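Local coordinates for putative capsular polysaccharide biosynthesis protein (Streptococcus pneumoniae serotype 4, PDB 6EWJ) that probably transfers an amino group to a sugar with pyridoxal phosphate as cofactor, in the making of pneumococcal teichoic acid, at residues S161-Q165 with E227-E231; E76-G80 with H99-T103; L335-L340 with V404-V408. All blocks are in the same frame, centred on the assembly; numbering follows the deposited sequence.

Contact 1: residues S161-Q165 with E227-E231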
# COMPACT_ATOMS: atom_id res chain seq x y z
N SER A 161 21.82 10.26 -14.26
CA SER A 161 22.15 10.68 -12.88
C SER A 161 21.71 9.66 -11.83
O SER A 161 21.32 10.02 -10.74
CB SER A 161 21.55 12.06 -12.59
OG SER A 161 20.15 12.03 -12.65
N SER A 162 21.80 8.38 -12.16
CA SER A 162 21.60 7.30 -11.20
C SER A 162 22.16 6.01 -11.79
O SER A 162 22.42 5.96 -13.00
CB SER A 162 20.11 7.09 -10.89
OG SER A 162 19.45 6.43 -11.97
N LYS A 163 22.32 4.98 -10.96
CA LYS A 163 22.81 3.69 -11.41
C LYS A 163 22.06 3.20 -12.65
O LYS A 163 22.66 3.01 -13.71
CB LYS A 163 22.69 2.65 -10.30
CG LYS A 163 23.20 1.27 -10.72
CD LYS A 163 23.29 0.30 -9.55
CE LYS A 163 21.96 -0.32 -9.23
NZ LYS A 163 22.05 -1.26 -8.06
N TRP A 164 20.76 3.05 -12.53
CA TRP A 164 19.96 2.46 -13.59
C TRP A 164 19.84 3.38 -14.80
O TRP A 164 19.84 2.90 -15.93
CB TRP A 164 18.60 2.00 -13.08
CG TRP A 164 18.70 0.85 -12.15
CD1 TRP A 164 18.34 0.84 -10.83
CD2 TRP A 164 19.23 -0.45 -12.43
NE1 TRP A 164 18.61 -0.39 -10.27
CE2 TRP A 164 19.17 -1.20 -11.23
CE3 TRP A 164 19.78 -1.06 -13.57
CZ2 TRP A 164 19.58 -2.54 -11.15
CZ3 TRP A 164 20.20 -2.38 -13.49
CH2 TRP A 164 20.10 -3.11 -12.28
N GLN A 165 19.81 4.69 -14.59
CA GLN A 165 19.81 5.63 -15.73
C GLN A 165 21.09 5.53 -16.57
O GLN A 165 21.04 5.70 -17.79
CB GLN A 165 19.63 7.07 -15.28
CG GLN A 165 18.25 7.38 -14.72
CD GLN A 165 18.22 8.74 -14.03
OE1 GLN A 165 18.91 9.67 -14.44
NE2 GLN A 165 17.47 8.83 -12.94
N GLU A 227 19.03 -8.97 -8.97
CA GLU A 227 19.38 -7.71 -8.28
C GLU A 227 18.21 -6.72 -8.40
O GLU A 227 17.83 -6.06 -7.42
CB GLU A 227 20.68 -7.11 -8.85
CG GLU A 227 21.12 -5.75 -8.31
CD GLU A 227 22.34 -5.19 -9.04
OE1 GLU A 227 23.07 -5.95 -9.74
OE2 GLU A 227 22.60 -3.97 -8.94
N MET A 228 17.63 -6.62 -9.60
CA MET A 228 16.52 -5.68 -9.85
C MET A 228 15.30 -6.10 -9.05
O MET A 228 14.62 -5.28 -8.46
CB MET A 228 16.18 -5.65 -11.35
CG MET A 228 15.04 -4.73 -11.72
SD MET A 228 15.35 -2.96 -11.44
CE MET A 228 16.35 -2.53 -12.85
N TYR A 229 15.04 -7.40 -9.05
CA TYR A 229 13.93 -7.97 -8.28
C TYR A 229 14.12 -7.64 -6.83
O TYR A 229 13.20 -7.16 -6.19
CB TYR A 229 13.86 -9.49 -8.44
CG TYR A 229 12.76 -10.18 -7.65
CD1 TYR A 229 11.44 -10.20 -8.11
CD2 TYR A 229 13.03 -10.80 -6.44
CE1 TYR A 229 10.44 -10.84 -7.41
CE2 TYR A 229 12.02 -11.44 -5.72
CZ TYR A 229 10.74 -11.46 -6.21
OH TYR A 229 9.72 -12.06 -5.50
N LYS A 230 15.31 -7.89 -6.31
CA LYS A 230 15.61 -7.58 -4.89
C LYS A 230 15.42 -6.07 -4.50
O LYS A 230 14.89 -5.76 -3.42
CB LYS A 230 17.02 -8.08 -4.54
CG LYS A 230 17.39 -7.94 -3.09
CD LYS A 230 18.70 -8.68 -2.73
CE LYS A 230 19.16 -8.16 -1.31
NZ LYS A 230 18.21 -8.52 -0.21
N GLU A 231 15.75 -5.16 -5.41
CA GLU A 231 15.55 -3.71 -5.17
C GLU A 231 14.08 -3.32 -5.05
O GLU A 231 13.71 -2.48 -4.21
CB GLU A 231 16.22 -2.85 -6.27
CG GLU A 231 17.73 -2.68 -6.02
CD GLU A 231 18.50 -1.92 -7.11
OE1 GLU A 231 17.96 -0.97 -7.68
OE2 GLU A 231 19.66 -2.31 -7.39
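Trp164 and Met228 mark the nearest backbone approach of the two segments, with CA atoms 9.6 Å apart. Long side chains therefore bridge the gap. Residues 163-165 form the first turn of helix 163-168, and residues 227-231 lie within helix 225-236. Ser162 is the N-cap of helix 163-168, its OG accepting from Gln165 N.

Trp164 is met at its edge and on both faces. Its NE1 gives a hydrogen bond to Glu231 OE1, 2.7 Å long and nearly straight at 173°. The acceptor lies almost exactly in the indole plane, while the carboxylate is turned 45° against the ring. Over one face lies the methyl of Met228, with CE 3.4 Å from the centroid of the six-membered ring, a CH-pi contact. Met228 SD follows over the five-membered ring, a Met-aromatic contact. The methionine chain leaves its helix with CG anti to the backbone N (chi1 179°), then bends at chi2 and chi3, which lays the thioether along the indole. Lys163 CE rests on the opposite face, toward the rim.

Lys163 runs out to meet both glutamates from the opposite direction. Its NZ forms hydrogen-bonded salt bridges to both. Glu231 OE2 is 2.7 Å from NZ and is met on the syn side. Glu227 OE2 is 2.9 Å from NZ, approached nearly along its C-O bond. Both carboxylate oxygens of Glu231 are thus engaged, one by the indole and one by the ammonium group. This should fix the rotation of the carboxylate, and the lysine probably offsets the charge of the two acids.

Val74 of helix 64-74 also touches Trp164, Met228 and Glu231. The arrangement is an interhelical salt-bridge network beside a Met-aromatic contact, joining helix 163-168 to helix 225-236 away from the cofactor site.

Contact 2: residues E76-G80 with H99-T103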
# COMPACT_ATOMS: atom_id res chain seq x y z
N GLU A 76 15.40 6.10 -9.69
CA GLU A 76 15.74 7.33 -8.94
C GLU A 76 15.35 8.63 -9.68
O GLU A 76 16.05 9.62 -9.64
CB GLU A 76 17.20 7.31 -8.51
CG GLU A 76 17.51 6.16 -7.57
CD GLU A 76 18.98 6.06 -7.25
OE1 GLU A 76 19.71 5.75 -8.15
OE2 GLU A 76 19.45 6.30 -6.12
N VAL A 77 14.22 8.60 -10.35
CA VAL A 77 13.62 9.79 -10.96
C VAL A 77 13.14 10.65 -9.78
O VAL A 77 12.43 10.15 -8.89
CB VAL A 77 12.45 9.41 -11.91
CG1 VAL A 77 11.67 10.62 -12.41
CG2 VAL A 77 12.99 8.64 -13.10
N GLY A 78 13.53 11.92 -9.76
CA GLY A 78 13.12 12.81 -8.68
C GLY A 78 13.11 14.29 -9.06
O GLY A 78 12.90 14.63 -10.24
N PRO A 79 13.30 15.17 -8.06
CA PRO A 79 13.33 16.63 -8.28
C PRO A 79 14.28 17.03 -9.39
O PRO A 79 15.41 16.53 -9.45
CB PRO A 79 13.79 17.18 -6.94
CG PRO A 79 13.27 16.19 -5.94
CD PRO A 79 13.45 14.85 -6.62
N GLY A 80 13.81 17.87 -10.30
CA GLY A 80 14.61 18.32 -11.43
C GLY A 80 14.49 17.45 -12.67
O GLY A 80 14.85 17.92 -13.75
N HIS A 99 4.61 12.29 -6.90
CA HIS A 99 5.01 11.61 -5.67
C HIS A 99 6.50 11.54 -5.46
O HIS A 99 6.98 11.73 -4.33
CB HIS A 99 4.46 10.20 -5.58
CG HIS A 99 2.97 10.15 -5.46
ND1 HIS A 99 2.28 8.96 -5.41
CD2 HIS A 99 2.04 11.14 -5.38
CE1 HIS A 99 0.99 9.21 -5.32
NE2 HIS A 99 0.81 10.53 -5.35
N VAL A 100 7.26 11.29 -6.53
CA VAL A 100 8.71 11.22 -6.44
C VAL A 100 9.37 12.58 -6.59
O VAL A 100 10.59 12.70 -6.52
CB VAL A 100 9.29 10.21 -7.48
CG1 VAL A 100 8.69 8.86 -7.27
CG2 VAL A 100 9.09 10.70 -8.92
N GLY A 101 8.56 13.61 -6.82
CA GLY A 101 9.03 14.98 -6.89
C GLY A 101 9.51 15.43 -8.26
O GLY A 101 10.10 16.48 -8.35
N ALA A 102 9.29 14.61 -9.28
CA ALA A 102 9.61 14.96 -10.65
C ALA A 102 8.53 15.86 -11.25
O ALA A 102 7.47 16.05 -10.66
CB ALA A 102 9.76 13.70 -11.50
N THR A 103 8.82 16.40 -12.42
CA THR A 103 7.94 17.31 -13.12
C THR A 103 7.21 16.59 -14.24
O THR A 103 7.85 16.09 -15.18
CB THR A 103 8.72 18.50 -13.70
OG1 THR A 103 9.50 19.09 -12.66
CG2 THR A 103 7.76 19.57 -14.27
O HOH W 1 10.74 18.50 -10.40
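Val77 and Ala102 make the closest side-chain pairing between these two loops, with Val77 CG1 3.7 Å from Ala102 CB. The valine turns CG1 anti to its own N (chi1 172°), and this branch is the one that meets the alanine methyl. The same CG1 lies more loosely beside Val100 CG2, at 4.3 Å. Val100 holds CG2 in the hindered place between its N and its carbonyl carbon. From there the methyl rests against the backbone of Val77, 3.4 Å from Val77 O. Ala102 CB also touches Gly78 O, so the small side chain fills the corner between a valine branch and a carbonyl.

Each loop follows a helix and leads into a strand, 82-86 or 103-107. These parallel neighbours and helix 92-99 form a beta-alpha-beta crossover in the seven-stranded sheet of a fold type I PLP enzyme. The helices before both loops end in a Schellman motif, with Glu76 and Gly101 at the positive-phi positions. Val77 and Ala102 both pack on Val83, so this apolar pair lies against the beginning of strand 82-86. At the end of helix 92-99, His99 stacks on Tyr262 of the second subunit.

The backbones come very close, with Gly78 CA 4.6 Å from Ala102 CA. Carbon donors supply the direct polar contacts here. Gly78 CA approaches Val100 O, and Ala102 CA approaches Gly78 O. Pro79 CA lies 3.2 Å from Gly101 O, with an angle of 145° at the hydrogen. The proline ring turns its CD to Val100 O, 3.6 Å away. Pro79 N is close to Gly101 O but has no hydrogen to share. A water bridges the loops: it accepts from Gly80 N, donates to Gly101 O at 2.9 Å, and also bonds to Thr103 OG1.

Contact 3: residues L335-L340 with V404-V408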
# COMPACT_ATOMS: atom_id res chain seq x y z
N LEU A 335 -25.85 14.00 -22.39
CA LEU A 335 -27.27 13.62 -22.49
C LEU A 335 -27.41 12.16 -22.90
O LEU A 335 -28.14 11.41 -22.24
CB LEU A 335 -28.06 14.53 -23.45
CG LEU A 335 -29.58 14.25 -23.61
CD1 LEU A 335 -30.32 14.09 -22.27
CD2 LEU A 335 -30.25 15.33 -24.43
N ILE A 336 -26.63 11.73 -23.90
CA ILE A 336 -26.62 10.30 -24.32
C ILE A 336 -26.29 9.34 -23.14
O ILE A 336 -26.95 8.31 -22.96
CB ILE A 336 -25.68 10.05 -25.53
CG1 ILE A 336 -26.23 10.74 -26.79
CG2 ILE A 336 -25.53 8.55 -25.81
CD1 ILE A 336 -25.25 10.86 -27.94
N ILE A 337 -25.32 9.68 -22.31
CA ILE A 337 -25.01 8.85 -21.14
C ILE A 337 -26.20 8.75 -20.19
O ILE A 337 -26.55 7.66 -19.74
CB ILE A 337 -23.78 9.34 -20.39
CG1 ILE A 337 -22.54 8.97 -21.20
CG2 ILE A 337 -23.69 8.73 -18.99
CD1 ILE A 337 -21.29 9.61 -20.67
N GLN A 338 -26.84 9.87 -19.91
CA GLN A 338 -28.03 9.85 -19.03
C GLN A 338 -29.22 9.06 -19.65
O GLN A 338 -29.97 8.38 -18.92
CB GLN A 338 -28.44 11.27 -18.60
CG GLN A 338 -27.37 12.06 -17.85
CD GLN A 338 -26.90 11.45 -16.55
OE1 GLN A 338 -27.61 10.68 -15.88
NE2 GLN A 338 -25.67 11.83 -16.15
N GLU A 339 -29.38 9.14 -20.97
CA GLU A 339 -30.39 8.34 -21.68
C GLU A 339 -30.06 6.84 -21.66
O GLU A 339 -30.96 6.02 -21.56
CB GLU A 339 -30.55 8.78 -23.13
CG GLU A 339 -31.31 10.08 -23.30
CD GLU A 339 -32.78 9.93 -22.99
OE1 GLU A 339 -33.40 8.90 -23.36
OE2 GLU A 339 -33.34 10.86 -22.38
N LEU A 340 -28.79 6.50 -21.78
CA LEU A 340 -28.37 5.08 -21.61
C LEU A 340 -28.71 4.58 -20.21
O LEU A 340 -29.22 3.47 -20.04
CB LEU A 340 -26.87 4.91 -21.86
CG LEU A 340 -26.45 4.98 -23.35
CD1 LEU A 340 -24.93 4.98 -23.49
CD2 LEU A 340 -27.03 3.79 -24.10
N VAL A 404 -30.76 5.85 -29.04
CA VAL A 404 -30.56 6.98 -28.13
C VAL A 404 -29.75 8.09 -28.77
O VAL A 404 -30.11 9.25 -28.64
CB VAL A 404 -29.93 6.53 -26.79
CG1 VAL A 404 -29.27 7.69 -26.07
CG2 VAL A 404 -30.99 5.90 -25.90
N SER A 405 -28.64 7.74 -29.40
CA SER A 405 -27.80 8.71 -30.10
C SER A 405 -28.59 9.47 -31.16
O SER A 405 -28.54 10.70 -31.23
CB SER A 405 -26.60 8.02 -30.77
OG SER A 405 -25.76 7.40 -29.79
N GLU A 406 -29.32 8.72 -32.00
CA GLU A 406 -30.20 9.33 -33.02
C GLU A 406 -31.20 10.30 -32.39
O GLU A 406 -31.33 11.44 -32.81
CB GLU A 406 -30.97 8.26 -33.80
CG GLU A 406 -30.14 7.40 -34.74
CD GLU A 406 -30.93 6.21 -35.30
OE1 GLU A 406 -32.13 6.43 -35.64
OE2 GLU A 406 -30.38 5.08 -35.40
N LYS A 407 -31.87 9.84 -31.33
CA LYS A 407 -32.85 10.67 -30.63
C LYS A 407 -32.25 11.99 -30.13
O LYS A 407 -32.82 13.04 -30.37
CB LYS A 407 -33.49 9.92 -29.47
CG LYS A 407 -34.56 10.70 -28.71
CD LYS A 407 -35.28 9.89 -27.64
CE LYS A 407 -34.39 9.68 -26.42
NZ LYS A 407 -34.48 8.39 -25.66
N VAL A 408 -31.09 11.93 -29.48
CA VAL A 408 -30.42 13.13 -28.95
C VAL A 408 -30.04 14.11 -30.07
O VAL A 408 -30.26 15.31 -29.94
CB VAL A 408 -29.19 12.77 -28.09
CG1 VAL A 408 -28.34 14.00 -27.76
CG2 VAL A 408 -29.63 12.09 -26.81
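A helix-helix packing contact in the C-terminal part of the chain joins helix 330-342 to helix 391-409, the last helix of the model. Their local axes pass 9.6 Å apart, with 133° between the N-to-C directions, so the helices run in broadly opposite senses. Ile336 and Ser405 are the nearest pair by CA.

Ile336 reaches three residues of the facing segment with different branches. Its CG1 packs 3.7 Å from Val408 CG2. Its CG2 meets Val404 CG1 at 3.8 Å. The terminal CD1 extends over Ser405. Having CG1 beside the backbone N and anti to the carbonyl carbon (chi1 -68°) leaves CG2 to face Val404. Ile336 also touches Phe401 of the same partner helix and Ile381, which carries the apolar layer on to strand 380-383. Ser405 OG turns back to its own helix and bonds to Phe401 O.

Toward one end, Leu335 and Val408 slide past each other in opposite directions, with Leu335 CG against Val408 CG2. Glu339 makes two contacts. Its CB lies on Val404 CG1 at 3.4 Å, and its carboxylate makes a salt bridge with Lys407. The glutamate chain bends at chi2, while the lysine chain bends at chi3 and chi4, and the two side chains cross at about a right angle. Glu339 OE2 has a second, long and weak partner in Lys342. The main bond runs from Lys407 NZ to Glu339 OE1, 2.6 Å long, with the ammonium nitrogen 51° out of the carboxylate plane.

Contacts 1 and 2 are neighbours, with centres 16 Å apart, and they touch directly. Glu76 OE1 lies 3.1 Å from Ser162 CB, a packing contact, and Ser162 OG and Gln165 NE2 both bond to Leu75 O, just before segment 76-80. Contact 3 stands apart: its centre is 51 Å from that of contact 1, on the opposite side of the chain's centre, and 43 Å from that of contact 2. None of the three includes a known cofactor-binding residue. Contact 2 comes near the pyridoxal phosphate site, the side chain of Val100 being about 10 Å from that of Thr65. Contacts 1 and 3 lie away from it. No cofactor is bound in this chain.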